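PDB 3QR0: phospholipase C-beta (PLC-beta) from Sepia officinalis, which is a multidomain phospholipase of the C-beta family, built from a PH domain, EF-hand-like modules, a TIM-barrel-like core with a bound calcium ion and a C2 domain. Local coordinates for residues K655-Q660 and S762-I767; F687-I692 and Y701-F706. All coordinates share one frame; numbering follows the deposited sequence.

Overall arrangement
Followed from the N terminus, the chain passes the PH, EF-hand-like and barrel regions before it reaches both contacts, which lie in the C2 beta-sandwich. Strand 650-660 comes first; its residues 655-660 wait for 762-767, and contact 1 closes a loop with 101 residues between its segments. Nested inside that loop, contact 2 joins 687-692 to 701-706 across only eight residues. The two centres are 10 Å apart. Contact 1 pairs the inner strands of one sheet, while contact 2 ties the end of edge strand 686-688 of the other sheet to the run leading into strand 706-711. The contacts touch directly, Lys655 meeting Glu703 and Ile657 meeting Asp702.

Contact 1 (K655-Q660 and S762-I767)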
loop_
_atom_site.group_PDB
_atom_site.type_symbol
_atom_site.label_atom_id
_atom_site.label_comp_id
_atom_site.label_asym_id
_atom_site.label_seq_id
_atom_site.Cartn_x
_atom_site.Cartn_y
_atom_site.Cartn_z
ATOM N N LYS A 655 -2.045 -10.847 20.779
ATOM C CA LYS A 655 -2.698 -10.247 21.931
ATOM C C LYS A 655 -2.793 -8.742 21.708
ATOM O O LYS A 655 -1.770 -8.066 21.610
ATOM C CB LYS A 655 -1.903 -10.544 23.203
ATOM C CG LYS A 655 -2.552 -10.032 24.477
ATOM C CD LYS A 655 -1.647 -10.224 25.683
ATOM C CE LYS A 655 -2.273 -9.639 26.942
ATOM N NZ LYS A 655 -3.632 -10.200 27.212
ATOM N N ILE A 656 -4.018 -8.227 21.615
ATOM C CA ILE A 656 -4.254 -6.791 21.488
ATOM C C ILE A 656 -4.267 -6.175 22.883
ATOM O O ILE A 656 -5.148 -6.473 23.693
ATOM C CB ILE A 656 -5.593 -6.487 20.766
ATOM C CG1 ILE A 656 -5.621 -7.128 19.374
ATOM C CG2 ILE A 656 -5.827 -4.969 20.653
ATOM C CD1 ILE A 656 -4.528 -6.634 18.428
ATOM N N ILE A 657 -3.290 -5.317 23.162
ATOM C CA ILE A 657 -3.095 -4.776 24.507
ATOM C C ILE A 657 -3.722 -3.394 24.646
ATOM O O ILE A 657 -4.551 -3.168 25.531
ATOM C CB ILE A 657 -1.592 -4.720 24.865
ATOM C CG1 ILE A 657 -1.005 -6.138 24.897
ATOM C CG2 ILE A 657 -1.376 -4.065 26.217
ATOM C CD1 ILE A 657 0.504 -6.166 24.945
ATOM N N SER A 658 -3.335 -2.478 23.765
ATOM C CA SER A 658 -3.818 -1.108 23.834
ATOM C C SER A 658 -3.716 -0.412 22.482
ATOM O O SER A 658 -3.225 -0.986 21.514
ATOM C CB SER A 658 -3.019 -0.328 24.880
ATOM O OG SER A 658 -1.670 -0.174 24.478
ATOM N N ALA A 659 -4.203 0.821 22.427
ATOM C CA ALA A 659 -4.047 1.668 21.249
ATOM C C ALA A 659 -3.784 3.100 21.674
ATOM O O ALA A 659 -4.132 3.493 22.784
ATOM C CB ALA A 659 -5.280 1.593 20.358
ATOM N N GLN A 660 -3.147 3.863 20.791
ATOM C CA GLN A 660 -2.820 5.257 21.053
ATOM C C GLN A 660 -3.313 6.151 19.925
ATOM O O GLN A 660 -3.185 5.804 18.751
ATOM C CB GLN A 660 -1.310 5.444 21.208
ATOM C CG GLN A 660 -0.688 4.634 22.349
ATOM C CD GLN A 660 -0.440 3.189 21.982
ATOM O OE1 GLN A 660 0.126 2.891 20.924
ATOM N NE2 GLN A 660 -0.867 2.273 22.852
ATOM N N SER A 762 -2.017 4.120 16.590
ATOM C CA SER A 762 -1.268 2.873 16.702
ATOM C C SER A 762 -1.973 1.881 17.619
ATOM O O SER A 762 -2.704 2.274 18.523
ATOM C CB SER A 762 0.129 3.132 17.273
ATOM O OG SER A 762 0.821 4.138 16.547
ATOM N N VAL A 763 -1.744 0.600 17.362
ATOM C CA VAL A 763 -2.121 -0.466 18.286
ATOM C C VAL A 763 -0.835 -1.014 18.892
ATOM O O VAL A 763 0.172 -1.157 18.195
ATOM C CB VAL A 763 -2.912 -1.584 17.573
ATOM C CG1 VAL A 763 -3.022 -2.836 18.453
ATOM C CG2 VAL A 763 -4.305 -1.086 17.200
ATOM N N PHE A 764 -0.864 -1.292 20.191
ATOM C CA PHE A 764 0.228 -1.979 20.868
ATOM C C PHE A 764 -0.224 -3.421 21.117
ATOM O O PHE A 764 -1.312 -3.654 21.666
ATOM C CB PHE A 764 0.580 -1.261 22.173
ATOM C CG PHE A 764 1.739 -1.866 22.920
ATOM C CD1 PHE A 764 3.019 -1.858 22.374
ATOM C CD2 PHE A 764 1.554 -2.421 24.182
ATOM C CE1 PHE A 764 4.095 -2.407 23.065
ATOM C CE2 PHE A 764 2.624 -2.971 24.883
ATOM C CZ PHE A 764 3.897 -2.969 24.322
ATOM N N ALA A 765 0.598 -4.376 20.686
ATOM C CA ALA A 765 0.237 -5.794 20.734
ATOM C C ALA A 765 1.438 -6.669 21.086
ATOM O O ALA A 765 2.590 -6.241 20.956
ATOM C CB ALA A 765 -0.336 -6.223 19.384
ATOM N N HIS A 766 1.164 -7.892 21.533
ATOM C CA HIS A 766 2.192 -8.920 21.640
ATOM C C HIS A 766 1.930 -9.992 20.587
ATOM O O HIS A 766 0.797 -10.460 20.425
ATOM C CB HIS A 766 2.237 -9.558 23.025
ATOM C CG HIS A 766 3.379 -10.512 23.205
ATOM N ND1 HIS A 766 3.291 -11.851 22.887
ATOM C CD2 HIS A 766 4.642 -10.315 23.654
ATOM C CE1 HIS A 766 4.447 -12.439 23.142
ATOM N NE2 HIS A 766 5.285 -11.528 23.606
ATOM N N ILE A 767 2.990 -10.382 19.890
ATOM C CA ILE A 767 2.894 -11.310 18.773
ATOM C C ILE A 767 3.758 -12.532 19.047
ATOM O O ILE A 767 4.948 -12.407 19.331
ATOM C CB ILE A 767 3.369 -10.651 17.467
ATOM C CG1 ILE A 767 2.521 -9.417 17.159
ATOM C CG2 ILE A 767 3.331 -11.663 16.304
ATOM C CD1 ILE A 767 3.002 -8.625 15.960
#
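Phe764 O is the busiest acceptor here, taking Ile657 N at 3.0 Å and Ser658 N at 3.1 Å, both in its carbonyl plane and the second on a lone pair. Two successive residues facing one make a classic beta bulge in an otherwise regular antiparallel ladder. Phe764 N returns a short bond to Ser658 O (2.7 Å), reaching that oxygen from 38° out of the carbonyl plane. Beyond the bulge, Lys655 with His766 and Gln660 with Ser762 are regular hydrogen-bonded pairs; Lys655 N points almost straight at His766 O, with 174° at the hydrogen.

The bulge also turns the CB of Ile657 toward the partner strand. Its side chain lies alongside that of Phe764, both pointing the same way, and CD1 packs against CE2 at 3.8 Å. Phe764 has CG anti to its backbone N (chi1 -178°), and its CB is met by Ser658 OG at 3.4 Å. That hydroxyl, in the crowded position between backbone N and carbonyl carbon, is hydrogen-bonded to Glu230. Gln660 bends at chi2, so its amide crosses the Phe764 side chain obliquely while OE1 bonds to Gln151.

On the other face, Ile656 meets Val763 at about a right angle, CD1 to CG1 at 4.1 Å, and the same CD1 reaches Ala765 CB (4.3 Å). These are core residues of the C2 beta-sandwich: strand 718-725 of the second sheet supplies Ile721 against Ile656 and Val723 against Val763. The Phe764 face instead receives helix 230-238 through Glu230 and Ile234, with Arg228 in a cation-pi contact, joining the C2 and EF-hand-like regions. Within its own sheet the pair is central, flanked by strand 706-711 beside 650-660 and by strand 746-751 beside 761-771.

Contact 2 (F687-I692 and Y701-F706); sequences FKTKII and YDEKVF
Glu703 OE1 is held by two donors, both from Lys690: the backbone N at 3.0 Å, nearly straight at 172°, and the ammonium NZ, also at 3.0 Å, in a salt bridge. Both meet the oxygen from well above the carboxylate plane. This is where the two sheets of the C2 beta-sandwich are linked near their edges, the chain leaving strand 686-688 being tied to the run that enters strand 706-711.

Lys690 reaches back by folding: CG takes the crowded position between backbone N and carbonyl carbon, and the chain bends again at chi3 and chi4. NZ thereby gains a second acceptor, Tyr701 O, at 2.7 Å and in that carbonyl's plane. Shared between a carboxylate and a carbonyl, the ammonium is probably kept charged. Glu703 runs past the lysine in the opposite direction, CG anti to its backbone N and the chain bent at chi2, and its CB and CG pack on Thr689 CG2. The threonine is fixed by its hydroxyl, which donates to Lys690 O and also bonds to Val671 N.

Tyr701 lies on the inner side, its OH bonded to Ser669 OG and its ring against Ile656 and Ala659 of strand 650-660. Ile692 crosses this ring obliquely, CG1 touching CD1 at 3.5 Å.

At the far end Phe687 and Phe706 reach toward each other. Their planes are near parallel, 26° apart, but slid so far that the rings barely overlap; each instead sets its CB over the centre of the other's face, a reciprocal CH-pi pair. Phe706 CB sits 3.7 Å from the Phe687 centroid, and Phe687 CB 3.5 Å from the Phe706 centroid. Between them, Phe687 CD2 closes to 3.2 Å from Phe706 CD2.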
loop_
_atom_site.group_PDB
_atom_site.type_symbol
_atom_site.label_atom_id
_atom_site.label_comp_id
_atom_site.label_asym_id
_atom_site.label_seq_id
_atom_site.Cartn_x
_atom_site.Cartn_y
_atom_site.Cartn_z
ATOM N N PHE A 687 -12.351 -12.982 15.756
ATOM C CA PHE A 687 -11.658 -12.337 16.867
ATOM C C PHE A 687 -11.952 -10.841 16.967
ATOM O O PHE A 687 -11.635 -10.073 16.060
ATOM C CB PHE A 687 -10.152 -12.523 16.717
ATOM C CG PHE A 687 -9.696 -13.947 16.822
ATOM C CD1 PHE A 687 -8.938 -14.523 15.815
ATOM C CD2 PHE A 687 -10.008 -14.713 17.941
ATOM C CE1 PHE A 687 -8.497 -15.839 15.920
ATOM C CE2 PHE A 687 -9.576 -16.028 18.045
ATOM C CZ PHE A 687 -8.824 -16.589 17.034
ATOM N N LYS A 688 -12.533 -10.434 18.089
ATOM C CA LYS A 688 -12.895 -9.044 18.328
ATOM C C LYS A 688 -12.675 -8.714 19.801
ATOM O O LYS A 688 -13.108 -9.468 20.663
ATOM C CB LYS A 688 -14.364 -8.837 17.955
ATOM C CG LYS A 688 -14.899 -7.432 18.186
ATOM C CD LYS A 688 -16.344 -7.330 17.722
ATOM C CE LYS A 688 -17.048 -6.142 18.335
ATOM N NZ LYS A 688 -18.418 -5.984 17.772
ATOM N N THR A 689 -12.017 -7.591 20.086
ATOM C CA THR A 689 -11.785 -7.170 21.466
ATOM C C THR A 689 -13.059 -6.634 22.092
ATOM O O THR A 689 -14.036 -6.367 21.401
ATOM C CB THR A 689 -10.735 -6.038 21.574
ATOM O OG1 THR A 689 -11.221 -4.862 20.907
ATOM C CG2 THR A 689 -9.403 -6.469 20.970
ATOM N N LYS A 690 -13.019 -6.461 23.406
ATOM C CA LYS A 690 -14.007 -5.661 24.099
ATOM C C LYS A 690 -13.981 -4.222 23.579
ATOM O O LYS A 690 -13.000 -3.776 22.977
ATOM C CB LYS A 690 -13.748 -5.672 25.614
ATOM C CG LYS A 690 -12.435 -4.996 26.055
ATOM C CD LYS A 690 -12.275 -5.010 27.581
ATOM C CE LYS A 690 -11.942 -6.397 28.125
ATOM N NZ LYS A 690 -10.665 -6.933 27.574
ATOM N N ILE A 691 -15.062 -3.498 23.834
ATOM C CA ILE A 691 -15.145 -2.088 23.491
ATOM C C ILE A 691 -14.602 -1.246 24.639
ATOM O O ILE A 691 -14.986 -1.435 25.790
ATOM C CB ILE A 691 -16.592 -1.664 23.198
ATOM C CG1 ILE A 691 -17.043 -2.234 21.849
ATOM C CG2 ILE A 691 -16.714 -0.137 23.206
ATOM C CD1 ILE A 691 -18.548 -2.279 21.676
ATOM N N ILE A 692 -13.705 -0.319 24.325
ATOM C CA ILE A 692 -13.295 0.674 25.304
ATOM C C ILE A 692 -14.054 1.947 24.971
ATOM O O ILE A 692 -13.927 2.485 23.868
ATOM C CB ILE A 692 -11.775 0.899 25.300
ATOM C CG1 ILE A 692 -11.049 -0.397 25.686
ATOM C CG2 ILE A 692 -11.402 2.008 26.273
ATOM C CD1 ILE A 692 -11.331 -0.864 27.125
ATOM N N TYR A 701 -7.244 -2.194 26.065
ATOM C CA TYR A 701 -8.119 -3.347 25.822
ATOM C C TYR A 701 -7.756 -4.515 26.730
ATOM O O TYR A 701 -8.639 -5.161 27.295
ATOM C CB TYR A 701 -8.062 -3.796 24.355
ATOM C CG TYR A 701 -8.294 -2.679 23.366
ATOM C CD1 TYR A 701 -9.584 -2.223 23.078
ATOM C CD2 TYR A 701 -7.226 -2.065 22.731
ATOM C CE1 TYR A 701 -9.791 -1.187 22.171
ATOM C CE2 TYR A 701 -7.424 -1.033 21.826
ATOM C CZ TYR A 701 -8.704 -0.597 21.550
ATOM O OH TYR A 701 -8.878 0.432 20.651
ATOM N N ASP A 702 -6.456 -4.779 26.864
ATOM C CA ASP A 702 -5.958 -5.900 27.651
ATOM C C ASP A 702 -6.756 -7.166 27.336
ATOM O O ASP A 702 -7.334 -7.801 28.225
ATOM C CB ASP A 702 -6.026 -5.567 29.147
ATOM C CG ASP A 702 -5.330 -6.600 30.012
ATOM O OD1 ASP A 702 -4.361 -7.233 29.545
ATOM O OD2 ASP A 702 -5.755 -6.775 31.164
ATOM N N GLU A 703 -6.797 -7.513 26.057
ATOM C CA GLU A 703 -7.634 -8.609 25.586
ATOM C C GLU A 703 -6.895 -9.929 25.692
ATOM O O GLU A 703 -5.686 -9.984 25.481
ATOM C CB GLU A 703 -8.053 -8.375 24.135
ATOM C CG GLU A 703 -9.189 -9.273 23.648
ATOM C CD GLU A 703 -10.507 -9.018 24.365
ATOM O OE1 GLU A 703 -10.780 -7.860 24.746
ATOM O OE2 GLU A 703 -11.280 -9.987 24.540
ATOM N N LYS A 704 -7.629 -10.987 26.026
ATOM C CA LYS A 704 -7.091 -12.337 25.986
ATOM C C LYS A 704 -6.561 -12.615 24.576
ATOM O O LYS A 704 -7.145 -12.167 23.586
ATOM C CB LYS A 704 -8.174 -13.353 26.368
ATOM C CG LYS A 704 -7.754 -14.822 26.270
ATOM C CD LYS A 704 -6.621 -15.160 27.237
ATOM C CE LYS A 704 -6.099 -16.579 27.038
ATOM N NZ LYS A 704 -4.752 -16.766 27.669
ATOM N N VAL A 705 -5.453 -13.344 24.496
ATOM C CA VAL A 705 -4.780 -13.587 23.223
ATOM C C VAL A 705 -5.677 -14.282 22.189
ATOM O O VAL A 705 -6.487 -15.151 22.531
ATOM C CB VAL A 705 -3.483 -14.414 23.426
ATOM C CG1 VAL A 705 -3.797 -15.795 24.001
ATOM C CG2 VAL A 705 -2.715 -14.526 22.127
ATOM N N PHE A 706 -5.537 -13.863 20.932
ATOM C CA PHE A 706 -6.179 -14.516 19.802
ATOM C C PHE A 706 -5.187 -15.523 19.213
ATOM O O PHE A 706 -4.092 -15.147 18.809
ATOM C CB PHE A 706 -6.551 -13.502 18.712
ATOM C CG PHE A 706 -7.483 -12.399 19.160
ATOM C CD1 PHE A 706 -7.289 -11.094 18.710
ATOM C CD2 PHE A 706 -8.564 -12.656 19.991
ATOM C CE1 PHE A 706 -8.154 -10.069 19.093
ATOM C CE2 PHE A 706 -9.429 -11.636 20.378
ATOM C CZ PHE A 706 -9.220 -10.344 19.931
#